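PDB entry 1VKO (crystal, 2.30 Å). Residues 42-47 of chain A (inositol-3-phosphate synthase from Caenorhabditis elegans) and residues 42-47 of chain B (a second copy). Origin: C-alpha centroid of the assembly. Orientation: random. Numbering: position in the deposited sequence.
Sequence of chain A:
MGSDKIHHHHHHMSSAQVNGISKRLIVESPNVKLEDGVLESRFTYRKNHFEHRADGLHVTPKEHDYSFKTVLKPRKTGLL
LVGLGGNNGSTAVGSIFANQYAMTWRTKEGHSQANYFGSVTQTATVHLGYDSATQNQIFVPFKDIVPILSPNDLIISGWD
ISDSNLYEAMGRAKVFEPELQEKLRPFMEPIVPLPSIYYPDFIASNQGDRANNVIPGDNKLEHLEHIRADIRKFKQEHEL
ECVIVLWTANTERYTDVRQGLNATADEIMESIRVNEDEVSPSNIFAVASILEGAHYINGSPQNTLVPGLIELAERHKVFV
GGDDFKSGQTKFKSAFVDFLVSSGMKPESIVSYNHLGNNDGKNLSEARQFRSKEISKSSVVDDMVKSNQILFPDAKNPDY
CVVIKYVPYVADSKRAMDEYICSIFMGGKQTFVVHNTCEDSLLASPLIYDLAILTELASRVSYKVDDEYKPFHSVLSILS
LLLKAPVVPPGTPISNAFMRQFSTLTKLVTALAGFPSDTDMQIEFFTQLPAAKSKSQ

Chain A 42-47: RFTYRK
Chain B (42-47) RFTYRK

Both stretches are extended β strands, each part of a longer strand, and an exact two-fold axis relates them, so each contact below has its two-fold mate. Phi runs from about -88° to -130° and psi from 109° to 133°. The strand axes approach to 11.9 Å, and their N-to-C directions differ by 132°. In the register, T44(A) lies nearest R46(B), and T44(B) nearest R46(A), CA to CA 11.0 Å.

R46(A) and R46(B) cover most of the 246 Å² buried between the stretches. Their CA-to-CB bonds point toward the partner strand. Chi1 is m (-59°), chi2 and chi3 are t (-160° and -157°), and chi4 is 101°. This reach brings the two guanidinium groups together flat, centres 3.2 Å apart and planes at 10°. NH1 of R46(A) lies 3.2 Å from NH1 of R46(B). Both atoms are donors, so this is not a hydrogen bond. The like charges are close, but the flat planar groups can stack. NH1 and NH2 of each arginine are hydrogen-bonded elsewhere in the structure.

F43(B) lies over the outer face of R46(A), and F43(A) over that of R46(B). CE1 of F43(B) is 4.5 Å from NH2 of R46(A). The CA-to-CB bond of buried F43(B) points sideways, with chi1 t (169°) and chi2 67°, but the end of the ring comes nearer. It gives the flat cation a nonpolar neighbour.

O of T44(B) is 3.2 Å from NH2 of R46(A). The CA-to-CB bond of T44(A) points toward chain B, chi1 m (-72°), and CB of T44(A) is 5.4 Å from NH2 of R46(B). The CA-to-CB bonds of Y45(A) and Y45(B) point away from the partner strand; chi1 is t (176°), chi2 63°. R42(A), R42(B), K47(A) and K47(B) are out of reach. Both R42 chains are t (153°), t (-176°), 26°, -96°; both K47 chains are t, t, t, p (176°, 171°, 155°, 58°).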

# COMPACT_ATOMS: atom_id res chain seq x y z
N ARG A 42 -21.11 -12.32 44.32
CA ARG A 42 -21.85 -13.47 43.78
C ARG A 42 -22.28 -13.11 42.38
O ARG A 42 -22.90 -12.08 42.16
CB ARG A 42 -23.03 -13.87 44.70
CG ARG A 42 -24.24 -14.58 44.02
CD ARG A 42 -25.42 -14.87 44.97
NE ARG A 42 -25.50 -13.94 46.12
CZ ARG A 42 -25.00 -14.18 47.35
NH1 ARG A 42 -24.38 -15.32 47.62
NH2 ARG A 42 -25.13 -13.28 48.32
N PHE A 43 -21.92 -13.98 41.44
CA PHE A 43 -22.24 -13.80 40.02
C PHE A 43 -23.00 -15.02 39.52
O PHE A 43 -22.55 -16.14 39.73
CB PHE A 43 -20.95 -13.59 39.24
CG PHE A 43 -21.11 -13.65 37.74
CD1 PHE A 43 -21.84 -12.66 37.06
CD2 PHE A 43 -20.53 -14.68 37.01
CE1 PHE A 43 -21.99 -12.72 35.67
CE2 PHE A 43 -20.69 -14.75 35.63
CZ PHE A 43 -21.42 -13.76 34.96
N THR A 44 -24.15 -14.82 38.89
CA THR A 44 -24.93 -15.90 38.30
C THR A 44 -24.54 -16.05 36.83
O THR A 44 -24.86 -15.19 36.02
CB THR A 44 -26.43 -15.61 38.48
OG1 THR A 44 -26.81 -15.77 39.87
CG2 THR A 44 -27.29 -16.61 37.73
N TYR A 45 -23.83 -17.14 36.51
CA TYR A 45 -23.29 -17.37 35.15
C TYR A 45 -24.26 -18.10 34.18
O TYR A 45 -24.71 -19.22 34.45
CB TYR A 45 -21.92 -18.09 35.25
CG TYR A 45 -21.28 -18.49 33.93
CD1 TYR A 45 -20.90 -17.52 32.99
CD2 TYR A 45 -21.04 -19.84 33.62
CE1 TYR A 45 -20.31 -17.87 31.77
CE2 TYR A 45 -20.43 -20.21 32.39
CZ TYR A 45 -20.07 -19.21 31.49
OH TYR A 45 -19.48 -19.52 30.30
N ARG A 46 -24.57 -17.46 33.06
CA ARG A 46 -25.50 -18.05 32.09
C ARG A 46 -24.79 -18.93 31.09
O ARG A 46 -24.05 -18.43 30.25
CB ARG A 46 -26.26 -16.96 31.33
CG ARG A 46 -27.09 -15.99 32.17
CD ARG A 46 -28.13 -15.30 31.30
NE ARG A 46 -28.62 -14.02 31.80
CZ ARG A 46 -28.21 -12.83 31.36
NH1 ARG A 46 -27.26 -12.72 30.43
NH2 ARG A 46 -28.74 -11.74 31.88
N LYS A 47 -25.03 -20.24 31.14
CA LYS A 47 -24.34 -21.19 30.24
C LYS A 47 -25.32 -22.11 29.56
O LYS A 47 -26.23 -22.64 30.20
CB LYS A 47 -23.30 -22.02 31.01
CG LYS A 47 -22.62 -23.08 30.15
CD LYS A 47 -21.46 -23.76 30.84
CE LYS A 47 -21.21 -25.17 30.27
NZ LYS A 47 -20.94 -25.26 28.79
N ARG B 42 -39.26 -15.37 28.02
CA ARG B 42 -38.98 -14.44 29.11
C ARG B 42 -37.49 -14.30 29.23
O ARG B 42 -36.78 -15.30 29.34
CB ARG B 42 -39.66 -14.90 30.43
CG ARG B 42 -39.00 -14.43 31.75
CD ARG B 42 -39.67 -14.99 33.02
NE ARG B 42 -40.37 -16.28 32.81
CZ ARG B 42 -41.69 -16.41 32.57
NH1 ARG B 42 -42.48 -15.35 32.50
NH2 ARG B 42 -42.22 -17.62 32.39
N PHE B 43 -37.02 -13.06 29.18
CA PHE B 43 -35.60 -12.74 29.28
C PHE B 43 -35.38 -11.76 30.44
O PHE B 43 -36.07 -10.75 30.51
CB PHE B 43 -35.13 -12.14 27.96
CG PHE B 43 -33.75 -11.52 28.00
CD1 PHE B 43 -32.62 -12.32 28.20
CD2 PHE B 43 -33.59 -10.15 27.84
CE1 PHE B 43 -31.34 -11.74 28.24
CE2 PHE B 43 -32.33 -9.57 27.89
CZ PHE B 43 -31.20 -10.38 28.09
N THR B 44 -34.46 -12.07 31.34
CA THR B 44 -34.11 -11.18 32.44
C THR B 44 -32.93 -10.31 32.03
O THR B 44 -31.81 -10.81 31.89
CB THR B 44 -33.80 -12.03 33.70
OG1 THR B 44 -35.02 -12.59 34.22
CG2 THR B 44 -33.27 -11.17 34.83
N TYR B 45 -33.19 -9.01 31.81
CA TYR B 45 -32.17 -8.07 31.30
C TYR B 45 -31.31 -7.39 32.40
O TYR B 45 -31.83 -6.72 33.29
CB TYR B 45 -32.84 -7.03 30.37
CG TYR B 45 -31.94 -5.92 29.84
CD1 TYR B 45 -30.85 -6.22 29.01
CD2 TYR B 45 -32.19 -4.58 30.16
CE1 TYR B 45 -30.01 -5.22 28.52
CE2 TYR B 45 -31.35 -3.55 29.66
CZ TYR B 45 -30.27 -3.89 28.84
OH TYR B 45 -29.45 -2.93 28.33
N ARG B 46 -30.00 -7.57 32.33
CA ARG B 46 -29.10 -6.99 33.33
C ARG B 46 -28.66 -5.59 32.96
O ARG B 46 -27.92 -5.41 32.01
CB ARG B 46 -27.84 -7.86 33.49
CG ARG B 46 -28.06 -9.31 33.92
CD ARG B 46 -26.79 -9.89 34.50
NE ARG B 46 -26.67 -11.34 34.45
CZ ARG B 46 -25.96 -12.02 33.55
NH1 ARG B 46 -25.31 -11.40 32.56
NH2 ARG B 46 -25.92 -13.34 33.62
N LYS B 47 -29.10 -4.60 33.73
CA LYS B 47 -28.79 -3.19 33.42
C LYS B 47 -28.26 -2.47 34.64
O LYS B 47 -28.80 -2.60 35.73
CB LYS B 47 -30.03 -2.44 32.89
CG LYS B 47 -29.79 -0.96 32.65
CD LYS B 47 -30.93 -0.27 31.93
CE LYS B 47 -30.96 1.24 32.25
NZ LYS B 47 -29.72 2.02 31.91